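Local atomic coordinates of allantoicase (PDB entry 1O59), a protein that catalyses the hydrolysis of allantoate to (S)-ureidoglycolate and urea, a step that lets yeast draw on purines as a secondary nitrogen source. Residues 26-31 against 106-111; 81-86 against 177-182; 128-133 against 137-142; 231-236 against 258-263. All coordinates share one frame; numbering follows the deposited sequence.

All four contacts are buried and none has a polar bond between its own segments, but their settings differ. Contacts 1 and 4 lie nearest the middle of the chain, each about 11 Å from its centre, and are wholly aliphatic: contact 1 sets a helix on the first repeat, contact 4 joins a turn to a strand of the second. Contact 2 packs an indole and a selenomethionine between the two sheets of the first repeat. Contact 3 belongs to the outer side of the same five-stranded sheet as contact 2, where isoleucine and leucine give way to acids and exposed residues. Contacts 2 and 3 touch directly, joined by lysine-glutamate salt bridges.

Contact 1: residues 26-31 against 106-111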
loop_
_atom_site.group_PDB
_atom_site.type_symbol
_atom_site.label_atom_id
_atom_site.label_comp_id
_atom_site.label_asym_id
_atom_site.label_seq_id
_atom_site.Cartn_x
_atom_site.Cartn_y
_atom_site.Cartn_z
ATOM N N SER A 26 5.563 -12.276 2.298
ATOM C CA SER A 26 6.352 -12.947 1.285
ATOM C C SER A 26 5.592 -13.149 -0.020
ATOM O O SER A 26 6.125 -12.942 -1.120
ATOM C CB SER A 26 6.763 -14.330 1.780
ATOM O OG SER A 26 8.060 -14.301 2.316
ATOM N N ILE A 27 4.366 -13.627 0.108
ATOM C CA ILE A 27 3.588 -13.994 -1.050
ATOM C C ILE A 27 3.043 -12.742 -1.719
ATOM O O ILE A 27 3.121 -12.576 -2.932
ATOM C CB ILE A 27 2.480 -14.977 -0.610
ATOM C CG1 ILE A 27 3.115 -16.362 -0.368
ATOM C CG2 ILE A 27 1.353 -15.036 -1.632
ATOM C CD1 ILE A 27 2.600 -17.069 0.806
ATOM N N ILE A 28 2.506 -11.857 -0.898
ATOM C CA ILE A 28 1.891 -10.612 -1.385
ATOM C C ILE A 28 2.908 -9.716 -2.089
ATOM O O ILE A 28 2.717 -9.309 -3.233
ATOM C CB ILE A 28 1.188 -9.886 -0.195
ATOM C CG1 ILE A 28 0.005 -10.729 0.303
ATOM C CG2 ILE A 28 0.733 -8.516 -0.573
ATOM C CD1 ILE A 28 -1.047 -11.107 -0.795
ATOM N N ILE A 29 4.020 -9.488 -1.415
ATOM C CA ILE A 29 4.993 -8.502 -1.838
ATOM C C ILE A 29 6.128 -9.092 -2.650
ATOM O O ILE A 29 6.329 -8.694 -3.779
ATOM C CB ILE A 29 5.538 -7.779 -0.610
ATOM C CG1 ILE A 29 4.408 -7.051 0.106
ATOM C CG2 ILE A 29 6.602 -6.781 -1.011
ATOM C CD1 ILE A 29 4.727 -6.703 1.558
ATOM N N SER A 30 6.883 -10.020 -2.080
ATOM C CA SER A 30 8.071 -10.531 -2.755
ATOM C C SER A 30 7.679 -11.287 -4.001
ATOM O O SER A 30 8.329 -11.149 -5.037
ATOM C CB SER A 30 8.923 -11.467 -1.858
ATOM O OG SER A 30 9.113 -10.964 -0.533
ATOM N N LYS A 31 6.637 -12.111 -3.915
ATOM C CA LYS A 31 6.265 -12.938 -5.067
ATOM C C LYS A 31 5.365 -12.183 -6.031
ATOM O O LYS A 31 5.594 -12.188 -7.234
ATOM C CB LYS A 31 5.597 -14.233 -4.634
ATOM C CG LYS A 31 6.545 -15.195 -3.951
ATOM C CD LYS A 31 5.957 -16.607 -3.869
ATOM C CE LYS A 31 6.415 -17.321 -2.602
ATOM N NZ LYS A 31 6.294 -18.799 -2.722
ATOM N N HIS A 106 -4.154 -6.158 -11.061
ATOM C CA HIS A 106 -4.537 -7.565 -10.895
ATOM C C HIS A 106 -4.526 -7.918 -9.386
ATOM O O HIS A 106 -3.557 -7.622 -8.696
ATOM C CB HIS A 106 -3.540 -8.452 -11.637
ATOM C CG HIS A 106 -3.553 -8.291 -13.129
ATOM N ND1 HIS A 106 -2.707 -7.431 -13.792
ATOM C CD2 HIS A 106 -4.274 -8.913 -14.088
ATOM C CE1 HIS A 106 -2.914 -7.521 -15.096
ATOM N NE2 HIS A 106 -3.864 -8.412 -15.300
ATOM N N ILE A 107 -5.588 -8.539 -8.865
ATOM C CA ILE A 107 -5.715 -8.773 -7.397
ATOM C C ILE A 107 -5.177 -10.113 -6.932
ATOM O O ILE A 107 -5.407 -11.130 -7.568
ATOM C CB ILE A 107 -7.188 -8.625 -6.946
ATOM C CG1 ILE A 107 -7.752 -7.287 -7.407
ATOM C CG2 ILE A 107 -7.306 -8.743 -5.438
ATOM C CD1 ILE A 107 -6.912 -6.048 -6.919
ATOM N N ILE A 108 -4.442 -10.104 -5.821
ATOM C CA ILE A 108 -3.877 -11.335 -5.250
ATOM C C ILE A 108 -4.461 -11.699 -3.875
ATOM O O ILE A 108 -4.590 -12.875 -3.531
ATOM C CB ILE A 108 -2.315 -11.251 -5.170
ATOM C CG1 ILE A 108 -1.752 -12.495 -4.475
ATOM C CG2 ILE A 108 -1.826 -9.976 -4.476
ATOM C CD1 ILE A 108 -2.042 -13.802 -5.248
ATOM N N GLY A 109 -4.800 -10.692 -3.076
ATOM C CA GLY A 109 -5.265 -10.960 -1.728
ATOM C C GLY A 109 -5.682 -9.725 -1.022
ATOM O O GLY A 109 -5.918 -8.695 -1.656
ATOM N N GLY A 110 -5.761 -9.827 0.295
ATOM C CA GLY A 110 -6.213 -8.701 1.102
ATOM C C GLY A 110 -6.245 -8.953 2.584
ATOM O O GLY A 110 -5.834 -10.010 3.067
ATOM N N GLU A 111 -6.709 -7.943 3.305
ATOM C CA GLU A 111 -6.955 -8.025 4.741
ATOM C C GLU A 111 -8.327 -7.461 5.112
ATOM O O GLU A 111 -8.716 -6.343 4.687
ATOM C CB GLU A 111 -5.891 -7.269 5.567
ATOM C CG GLU A 111 -6.232 -7.254 7.078
ATOM C CD GLU A 111 -5.240 -6.496 7.982
ATOM O OE1 GLU A 111 -4.095 -6.192 7.553
ATOM O OE2 GLU A 111 -5.611 -6.212 9.151
#
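With CG1 anti to the carbonyl carbon (chi1 -66°) and a second turn in the same sense at chi2 (-55°), I28 extends CD1 from the helix until it meets I108. There it finds a classic beta bulge of strand 105-113, in which I108 and G109 together face the single residue Y193 of strand 186-196. The first position of the bulge, I108, has the nearly helical psi of -34° expected there, and its CB points at the helix. The two isoleucines cross obliquely: I28 CD1 rests between both branches of its partner, 3.9 Å from I108 CG2 and 4.0 Å from I108 CG1. Branched aliphatic chains suit such a place, being wide near the backbone and without polar atoms to satisfy.

Beside them the same methyl lies 4.3 Å from G109 CA. A beta carbon on this residue would fall 3.2 Å from I28 CD1, a tight approach, so the bare backbone of glycine lets the helix come close. V164 and Y193 touch both isoleucines and extend the apolar patch, while I108 is also held by backbone bonds to Y193 and R165. Helix 21-31 thus packs against the six-stranded sheet of the first repeat, through strands 105-113, 160-164 and 186-196. Its last turn is widened to a pi-type turn, closed by a backbone hydrogen bond of 3.0 Å from K31 N to S26 O.

Contact 2: residues 81-86 against 177-182; sequences DGWETR and IKLKMY
T85 OG1, lying 3.8 Å from M181 CE, is gripped from elsewhere by two hydrogen bonds, one with D94 OD2 and one with the backbone N of G185. With the oxygen fixed, T85 turns an apolar branch to the contact as well, CG2 lying 3.9 Å from M181 CE. T85 and M181, a selenomethionine, meet tip to tip.

The same CE lies over one face of the W83 indole, 3.6 Å from the centroid of the six-membered ring and 18° off its normal, a CH-pi contact; SE follows obliquely at 5.0 Å from that centroid, completing a Met-aromatic pair. A bend at chi3 (64°) turns the terminal methyl onto the ring. L179 CD2 approaches W83 CZ3 at 4.0 Å, at a slant to the ring. The indole suits the site because its breadth fills the apolar layer while NE1 bonds to D51 O. Replacing W83 with alanine would probably open a gap beneath M181 CE and leave D51 O without its donor.

W83 pairs through its backbone with strand 186-196, whereas L179 and M181 belong to the facing sheet; such interleaving is the core of a beta sandwich, consistent with a galactose-binding-domain-like fold.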
loop_
_atom_site.group_PDB
_atom_site.type_symbol
_atom_site.label_atom_id
_atom_site.label_comp_id
_atom_site.label_asym_id
_atom_site.label_seq_id
_atom_site.Cartn_x
_atom_site.Cartn_y
_atom_site.Cartn_z
ATOM N N ASP A 81 -13.754 3.133 15.139
ATOM C CA ASP A 81 -12.751 3.340 14.116
ATOM C C ASP A 81 -12.964 2.277 13.066
ATOM O O ASP A 81 -12.306 1.219 13.050
ATOM C CB ASP A 81 -11.367 3.263 14.728
ATOM C CG ASP A 81 -10.285 3.723 13.781
ATOM O OD1 ASP A 81 -10.549 3.911 12.557
ATOM O OD2 ASP A 81 -9.126 3.923 14.195
ATOM N N GLY A 82 -13.933 2.555 12.208
ATOM C CA GLY A 82 -14.432 1.548 11.300
ATOM C C GLY A 82 -15.695 1.884 10.573
ATOM O O GLY A 82 -16.269 2.966 10.726
ATOM N N TRP A 83 -16.123 0.939 9.768
ATOM C CA TRP A 83 -17.396 1.016 9.079
ATOM C C TRP A 83 -18.386 0.154 9.844
ATOM O O TRP A 83 -18.104 -1.022 10.092
ATOM C CB TRP A 83 -17.240 0.468 7.667
ATOM C CG TRP A 83 -18.501 0.415 6.874
ATOM C CD1 TRP A 83 -19.473 1.356 6.836
ATOM C CD2 TRP A 83 -18.908 -0.621 6.000
ATOM N NE1 TRP A 83 -20.473 0.977 5.986
ATOM C CE2 TRP A 83 -20.150 -0.239 5.444
ATOM C CE3 TRP A 83 -18.342 -1.854 5.607
ATOM C CZ2 TRP A 83 -20.853 -1.044 4.500
ATOM C CZ3 TRP A 83 -19.037 -2.659 4.663
ATOM C CH2 TRP A 83 -20.283 -2.247 4.131
ATOM N N GLU A 84 -19.502 0.732 10.264
ATOM C CA GLU A 84 -20.525 -0.046 10.899
ATOM C C GLU A 84 -21.922 0.412 10.492
ATOM O O GLU A 84 -22.232 1.615 10.514
ATOM C CB GLU A 84 -20.389 -0.030 12.435
ATOM C CG GLU A 84 -21.394 -0.960 13.110
ATOM C CD GLU A 84 -21.490 -0.783 14.604
ATOM O OE1 GLU A 84 -20.729 0.047 15.158
ATOM O OE2 GLU A 84 -22.321 -1.504 15.228
ATOM N N THR A 85 -22.758 -0.562 10.125
ATOM C CA THR A 85 -24.078 -0.285 9.571
ATOM C C THR A 85 -25.175 -0.561 10.552
ATOM O O THR A 85 -24.961 -1.175 11.578
ATOM C CB THR A 85 -24.322 -1.128 8.305
ATOM O OG1 THR A 85 -24.171 -2.540 8.576
ATOM C CG2 THR A 85 -23.254 -0.745 7.221
ATOM N N ARG A 86 -26.358 -0.065 10.236
ATOM C CA ARG A 86 -27.518 -0.287 11.086
ATOM C C ARG A 86 -27.855 -1.774 11.137
ATOM O O ARG A 86 -27.430 -2.560 10.282
ATOM C CB ARG A 86 -28.721 0.518 10.585
ATOM C CG ARG A 86 -29.042 0.332 9.100
ATOM C CD ARG A 86 -29.879 -0.880 8.710
ATOM N NE ARG A 86 -29.723 -1.068 7.279
ATOM C CZ ARG A 86 -28.646 -1.572 6.705
ATOM N NH1 ARG A 86 -27.625 -2.036 7.423
ATOM N NH2 ARG A 86 -28.591 -1.619 5.391
ATOM N N ILE A 177 -13.330 -1.636 -6.529
ATOM C CA ILE A 177 -13.591 -2.782 -5.664
ATOM C C ILE A 177 -14.925 -2.603 -4.968
ATOM O O ILE A 177 -15.269 -1.497 -4.568
ATOM C CB ILE A 177 -12.438 -2.907 -4.598
ATOM C CG1 ILE A 177 -11.080 -3.145 -5.306
ATOM C CG2 ILE A 177 -12.757 -3.995 -3.546
ATOM C CD1 ILE A 177 -11.072 -4.311 -6.226
ATOM N N LYS A 178 -15.657 -3.707 -4.842
ATOM C CA LYS A 178 -16.890 -3.773 -4.053
ATOM C C LYS A 178 -16.701 -4.759 -2.914
ATOM O O LYS A 178 -16.418 -5.951 -3.117
ATOM C CB LYS A 178 -18.103 -4.212 -4.894
ATOM C CG LYS A 178 -19.448 -3.772 -4.300
ATOM C CD LYS A 178 -20.634 -4.627 -4.698
ATOM C CE LYS A 178 -20.866 -4.655 -6.173
ATOM N NZ LYS A 178 -22.097 -5.369 -6.550
ATOM N N LEU A 179 -16.873 -4.251 -1.707
ATOM C CA LEU A 179 -16.865 -5.077 -0.516
ATOM C C LEU A 179 -18.300 -5.337 -0.117
ATOM O O LEU A 179 -19.093 -4.417 -0.004
ATOM C CB LEU A 179 -16.108 -4.346 0.591
ATOM C CG LEU A 179 -16.191 -4.890 2.016
ATOM C CD1 LEU A 179 -15.488 -6.210 2.149
ATOM C CD2 LEU A 179 -15.578 -3.820 2.929
ATOM N N LYS A 180 -18.633 -6.603 0.072
ATOM C CA LYS A 180 -19.963 -7.002 0.511
ATOM C C LYS A 180 -19.849 -7.618 1.909
ATOM O O LYS A 180 -19.020 -8.480 2.138
ATOM C CB LYS A 180 -20.557 -8.039 -0.447
ATOM C CG LYS A 180 -20.745 -7.621 -1.903
ATOM C CD LYS A 180 -21.702 -8.633 -2.584
ATOM C CE LYS A 180 -22.169 -8.182 -3.980
ATOM N NZ LYS A 180 -22.906 -9.270 -4.754
HETATM N N MSE A 181 -20.692 -7.164 2.828
HETATM C CA MSE A 181 -20.820 -7.709 4.188
HETATM C C MSE A 181 -22.238 -8.270 4.371
HETATM O O MSE A 181 -23.237 -7.544 4.194
HETATM C CB MSE A 181 -20.569 -6.562 5.184
HETATM C CG MSE A 181 -21.051 -6.780 6.625
HETATM SE SE MSE A 181 -20.247 -5.467 7.864
HETATM C CE MSE A 181 -20.974 -3.969 7.181
ATOM N N TYR A 182 -22.315 -9.543 4.735
ATOM C CA TYR A 182 -23.580 -10.242 4.839
ATOM C C TYR A 182 -23.984 -10.494 6.299
ATOM O O TYR A 182 -23.323 -11.310 6.969
ATOM C CB TYR A 182 -23.491 -11.609 4.156
ATOM C CG TYR A 182 -23.046 -11.622 2.703
ATOM C CD1 TYR A 182 -21.692 -11.535 2.361
ATOM C CD2 TYR A 182 -23.973 -11.811 1.676
ATOM C CE1 TYR A 182 -21.277 -11.604 1.039
ATOM C CE2 TYR A 182 -23.573 -11.873 0.345
ATOM C CZ TYR A 182 -22.230 -11.779 0.029
ATOM O OH TYR A 182 -21.844 -11.840 -1.292
#

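Contact 3: residues 128-133 against 137-142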
loop_
_atom_site.group_PDB
_atom_site.type_symbol
_atom_site.label_atom_id
_atom_site.label_comp_id
_atom_site.label_asym_id
_atom_site.label_seq_id
_atom_site.Cartn_x
_atom_site.Cartn_y
_atom_site.Cartn_z
ATOM N N GLU A 128 -15.926 -8.216 -4.914
ATOM C CA GLU A 128 -16.076 -8.119 -6.370
ATOM C C GLU A 128 -15.251 -6.954 -6.868
ATOM O O GLU A 128 -14.825 -6.084 -6.080
ATOM C CB GLU A 128 -17.525 -7.894 -6.734
ATOM C CG GLU A 128 -18.485 -8.867 -6.054
ATOM C CD GLU A 128 -19.921 -8.777 -6.562
ATOM O OE1 GLU A 128 -20.286 -7.789 -7.219
ATOM O OE2 GLU A 128 -20.712 -9.703 -6.279
ATOM N N ALA A 129 -14.990 -6.958 -8.174
ATOM C CA ALA A 129 -14.219 -5.887 -8.804
ATOM C C ALA A 129 -14.750 -5.567 -10.179
ATOM O O ALA A 129 -15.439 -6.359 -10.795
ATOM C CB ALA A 129 -12.744 -6.255 -8.882
ATOM N N LEU A 130 -14.446 -4.367 -10.643
ATOM C CA LEU A 130 -14.659 -4.042 -12.044
ATOM C C LEU A 130 -13.584 -3.142 -12.668
ATOM O O LEU A 130 -12.775 -2.498 -11.988
ATOM C CB LEU A 130 -16.079 -3.483 -12.273
ATOM C CG LEU A 130 -16.578 -2.072 -11.905
ATOM C CD1 LEU A 130 -15.872 -0.917 -12.674
ATOM C CD2 LEU A 130 -18.088 -2.037 -12.184
ATOM N N TYR A 131 -13.614 -3.129 -13.988
ATOM C CA TYR A 131 -12.723 -2.348 -14.799
ATOM C C TYR A 131 -13.511 -1.241 -15.502
ATOM O O TYR A 131 -14.354 -1.515 -16.359
ATOM C CB TYR A 131 -12.057 -3.228 -15.853
ATOM C CG TYR A 131 -11.061 -2.455 -16.640
ATOM C CD1 TYR A 131 -9.844 -2.132 -16.078
ATOM C CD2 TYR A 131 -11.335 -2.012 -17.928
ATOM C CE1 TYR A 131 -8.912 -1.396 -16.764
ATOM C CE2 TYR A 131 -10.396 -1.275 -18.637
ATOM C CZ TYR A 131 -9.184 -0.970 -18.033
ATOM O OH TYR A 131 -8.205 -0.257 -18.670
ATOM N N ASP A 132 -13.211 0.003 -15.138
ATOM C CA ASP A 132 -13.845 1.170 -15.732
ATOM C C ASP A 132 -12.808 2.109 -16.339
ATOM O O ASP A 132 -11.749 2.339 -15.774
ATOM C CB ASP A 132 -14.676 1.876 -14.684
ATOM C CG ASP A 132 -15.248 3.165 -15.169
ATOM O OD1 ASP A 132 -15.882 3.179 -16.243
ATOM O OD2 ASP A 132 -15.105 4.225 -14.516
ATOM N N GLU A 133 -13.124 2.628 -17.515
ATOM C CA GLU A 133 -12.211 3.473 -18.280
ATOM C C GLU A 133 -12.457 4.960 -17.998
ATOM O O GLU A 133 -11.682 5.580 -17.273
ATOM C CB GLU A 133 -12.369 3.157 -19.763
ATOM C CG GLU A 133 -11.868 1.770 -20.166
ATOM C CD GLU A 133 -10.753 1.843 -21.203
ATOM O OE1 GLU A 133 -9.575 2.077 -20.829
ATOM O OE2 GLU A 133 -11.072 1.675 -22.407
ATOM N N GLY A 137 -18.682 8.806 -14.339
ATOM C CA GLY A 137 -19.620 9.062 -13.267
ATOM C C GLY A 137 -19.314 8.203 -12.061
ATOM O O GLY A 137 -18.410 7.380 -12.083
ATOM N N ASN A 138 -20.080 8.380 -11.008
ATOM C CA ASN A 138 -19.909 7.522 -9.854
ATOM C C ASN A 138 -20.547 6.137 -10.051
ATOM O O ASN A 138 -21.762 6.007 -10.197
ATOM C CB ASN A 138 -20.374 8.233 -8.578
ATOM C CG ASN A 138 -19.542 9.497 -8.307
ATOM O OD1 ASN A 138 -18.585 9.462 -7.524
ATOM N ND2 ASN A 138 -19.854 10.592 -9.031
ATOM N N ILE A 139 -19.681 5.119 -10.067
ATOM C CA ILE A 139 -20.084 3.715 -10.233
ATOM C C ILE A 139 -21.156 3.309 -9.224
ATOM O O ILE A 139 -21.095 3.699 -8.036
ATOM C CB ILE A 139 -18.842 2.743 -10.115
ATOM C CG1 ILE A 139 -17.847 2.925 -11.281
ATOM C CG2 ILE A 139 -19.276 1.290 -10.039
ATOM C CD1 ILE A 139 -18.395 2.613 -12.623
ATOM N N VAL A 140 -22.123 2.525 -9.720
ATOM C CA VAL A 140 -23.220 2.018 -8.905
ATOM C C VAL A 140 -23.063 0.525 -8.576
ATOM O O VAL A 140 -22.366 -0.229 -9.257
ATOM C CB VAL A 140 -24.602 2.274 -9.554
ATOM C CG1 VAL A 140 -24.784 3.750 -9.825
ATOM C CG2 VAL A 140 -24.798 1.459 -10.851
ATOM N N GLU A 141 -23.752 0.127 -7.513
ATOM C CA GLU A 141 -23.694 -1.235 -6.993
ATOM C C GLU A 141 -24.113 -2.316 -8.013
ATOM O O GLU A 141 -23.514 -3.383 -8.042
ATOM C CB GLU A 141 -24.560 -1.314 -5.739
ATOM C CG GLU A 141 -24.371 -2.553 -4.903
ATOM C CD GLU A 141 -25.080 -3.774 -5.444
ATOM O OE1 GLU A 141 -26.199 -3.662 -6.061
ATOM O OE2 GLU A 141 -24.474 -4.856 -5.237
ATOM N N ASP A 142 -25.127 -2.049 -8.836
ATOM C CA ASP A 142 -25.694 -3.097 -9.693
ATOM C C ASP A 142 -25.187 -3.056 -11.139
ATOM O O ASP A 142 -25.831 -3.542 -12.044
ATOM C CB ASP A 142 -27.223 -3.071 -9.645
ATOM C CG ASP A 142 -27.819 -1.872 -10.372
ATOM O OD1 ASP A 142 -27.061 -0.914 -10.666
ATOM O OD2 ASP A 142 -29.043 -1.810 -10.681
#
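I139 packs with both its branches, one against L130 and the other against D132, and around it the contact is closed; a residue farther along, the loop turns outward. I139 CG2 lies alongside L130 CD2 at 4.1 Å, the two side chains running antiparallel and overlapping along their flanks. The other branch ends in CD1, set 4.1 Å from D132 CG, so a methyl rests on the carboxylate, whose OD1 turns to a salt bridge with R145. H176 of the neighbouring strand touches L130, D132 and I139 alike.

Both segments belong to a long beta-hairpin: 128-133 is the end of its first strand and the start of its connection, 137-142 a later part of that connection, which folds back over the outer face of the five-stranded sheet before the chain pairs again as strand 147-154.

Toward solvent the character changes. N138, V140 and D142 are exposed, and V140 turns its side chain away from the strand. The end of E141's side chain swings back, leaving E141 OE2 5.5 Å from E128 OE1. Their like charges are probably offset by K178, whose NZ makes salt bridges to both of those oxygens, while K180 NZ takes E128 OE2.

Contact 4: residues 231-236 against 258-263; sequences DNLLLP and DWAVIQ
I262 of strand 258-263 has the most surface buried here and is met by L233 and L234, two neighbours in sequence. L233 CD1 reaches only the far end of it, I262 CD1, at 4.0 Å, and rests equally far from A260 CB, the next residue on that side of the strand. L234 CD2 instead lies against both branches, 3.9 Å from I262 CG2 and 4.0 Å from I262 CG1.

L233 ends a short 3-10 segment and L234 follows it, and both point toward the strand, which lets adjacent residues serve one target. The small A260 suits its place by letting L233 CD1 settle close to the backbone. An alanine at I262, lacking both branches, would probably leave L233 CD1 and L234 CD2 without the partner they share.

I350 of strand 346-354 touches L233 and I262, and L233 is also backbone-bonded to it. The turn is thus tied to the six-stranded sheet, while its two leucines reach the inward side of strand 258-263 in the five-stranded one. They join the two sheets of the second repeat's beta sandwich, consistent with the galactose-binding-domain clan to which the repeat belongs.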
loop_
_atom_site.group_PDB
_atom_site.type_symbol
_atom_site.label_atom_id
_atom_site.label_comp_id
_atom_site.label_asym_id
_atom_site.label_seq_id
_atom_site.Cartn_x
_atom_site.Cartn_y
_atom_site.Cartn_z
ATOM N N ASP A 231 6.971 1.265 2.329
ATOM C CA ASP A 231 6.064 1.506 1.211
ATOM C C ASP A 231 5.630 2.957 1.098
ATOM O O ASP A 231 5.220 3.394 0.029
ATOM C CB ASP A 231 4.859 0.559 1.232
ATOM C CG ASP A 231 4.040 0.694 2.454
ATOM O OD1 ASP A 231 4.602 0.428 3.547
ATOM O OD2 ASP A 231 2.819 1.022 2.416
ATOM N N ASN A 232 5.788 3.718 2.172
ATOM C CA ASN A 232 5.481 5.119 2.131
ATOM C C ASN A 232 6.453 5.892 1.254
ATOM O O ASN A 232 6.160 7.020 0.871
ATOM C CB ASN A 232 5.468 5.726 3.540
ATOM C CG ASN A 232 4.274 5.267 4.374
ATOM O OD1 ASN A 232 3.285 4.757 3.816
ATOM N ND2 ASN A 232 4.352 5.447 5.713
ATOM N N LEU A 233 7.607 5.310 0.947
ATOM C CA LEU A 233 8.633 5.999 0.139
ATOM C C LEU A 233 8.206 6.310 -1.300
ATOM O O LEU A 233 8.796 7.155 -1.950
ATOM C CB LEU A 233 9.886 5.145 0.057
ATOM C CG LEU A 233 10.707 5.046 1.353
ATOM C CD1 LEU A 233 11.770 3.975 1.164
ATOM C CD2 LEU A 233 11.340 6.403 1.757
ATOM N N LEU A 234 7.200 5.574 -1.783
ATOM C CA LEU A 234 6.845 5.538 -3.170
ATOM C C LEU A 234 5.492 6.208 -3.402
ATOM O O LEU A 234 4.918 6.125 -4.495
ATOM C CB LEU A 234 6.812 4.067 -3.612
ATOM C CG LEU A 234 7.928 3.163 -3.075
ATOM C CD1 LEU A 234 7.733 1.729 -3.474
ATOM C CD2 LEU A 234 9.323 3.610 -3.544
ATOM N N LEU A 235 4.978 6.890 -2.389
ATOM C CA LEU A 235 3.619 7.417 -2.464
ATOM C C LEU A 235 3.526 8.749 -3.217
ATOM O O LEU A 235 4.493 9.460 -3.363
ATOM C CB LEU A 235 3.047 7.602 -1.051
ATOM C CG LEU A 235 2.858 6.316 -0.244
ATOM C CD1 LEU A 235 2.324 6.691 1.125
ATOM C CD2 LEU A 235 1.907 5.355 -0.952
ATOM N N PRO A 236 2.334 9.117 -3.627
ATOM C CA PRO A 236 2.141 10.441 -4.186
ATOM C C PRO A 236 2.338 11.511 -3.109
ATOM O O PRO A 236 2.108 11.245 -1.905
ATOM C CB PRO A 236 0.673 10.448 -4.684
ATOM C CG PRO A 236 0.138 9.053 -4.509
ATOM C CD PRO A 236 1.080 8.349 -3.539
ATOM N N ASP A 258 20.664 1.935 8.022
ATOM C CA ASP A 258 19.367 1.401 7.692
ATOM C C ASP A 258 19.226 1.439 6.170
ATOM O O ASP A 258 19.936 2.176 5.475
ATOM C CB ASP A 258 18.274 2.182 8.438
ATOM C CG ASP A 258 18.099 1.679 9.875
ATOM O OD1 ASP A 258 17.956 0.423 10.045
ATOM O OD2 ASP A 258 18.125 2.443 10.882
ATOM N N TRP A 259 18.346 0.605 5.654
ATOM C CA TRP A 259 18.206 0.499 4.229
ATOM C C TRP A 259 16.855 -0.035 3.825
ATOM O O TRP A 259 16.151 -0.695 4.602
ATOM C CB TRP A 259 19.319 -0.371 3.640
ATOM C CG TRP A 259 19.506 -1.688 4.339
ATOM C CD1 TRP A 259 20.450 -2.005 5.304
ATOM C CD2 TRP A 259 18.764 -2.891 4.101
ATOM N NE1 TRP A 259 20.334 -3.331 5.666
ATOM C CE2 TRP A 259 19.310 -3.901 4.955
ATOM C CE3 TRP A 259 17.685 -3.225 3.259
ATOM C CZ2 TRP A 259 18.795 -5.190 5.009
ATOM C CZ3 TRP A 259 17.189 -4.498 3.298
ATOM C CH2 TRP A 259 17.749 -5.480 4.173
ATOM N N ALA A 260 16.548 0.226 2.568
ATOM C CA ALA A 260 15.299 -0.151 1.967
ATOM C C ALA A 260 15.591 -0.529 0.535
ATOM O O ALA A 260 16.222 0.235 -0.181
ATOM C CB ALA A 260 14.326 1.025 2.026
ATOM N N VAL A 261 15.157 -1.723 0.135
ATOM C CA VAL A 261 15.241 -2.164 -1.258
ATOM C C VAL A 261 13.917 -1.962 -1.989
ATOM O O VAL A 261 12.848 -2.381 -1.533
ATOM C CB VAL A 261 15.636 -3.630 -1.398
ATOM C CG1 VAL A 261 15.646 -4.031 -2.865
ATOM C CG2 VAL A 261 17.011 -3.884 -0.794
ATOM N N ILE A 262 14.018 -1.336 -3.166
ATOM C CA ILE A 262 12.846 -1.053 -3.967
ATOM C C ILE A 262 12.943 -1.694 -5.338
ATOM O O ILE A 262 13.922 -1.496 -6.034
ATOM C CB ILE A 262 12.649 0.458 -4.020
ATOM C CG1 ILE A 262 12.148 0.927 -2.642
ATOM C CG2 ILE A 262 11.635 0.860 -5.100
ATOM C CD1 ILE A 262 12.912 2.091 -2.165
ATOM N N GLN A 263 11.947 -2.511 -5.694
ATOM C CA GLN A 263 11.819 -2.960 -7.059
ATOM C C GLN A 263 11.143 -1.860 -7.858
ATOM O O GLN A 263 10.049 -1.416 -7.514
ATOM C CB GLN A 263 10.995 -4.234 -7.158
ATOM C CG GLN A 263 10.970 -4.808 -8.564
ATOM C CD GLN A 263 10.621 -6.272 -8.614
ATOM O OE1 GLN A 263 11.031 -7.034 -7.779
ATOM N NE2 GLN A 263 9.891 -6.659 -9.610
#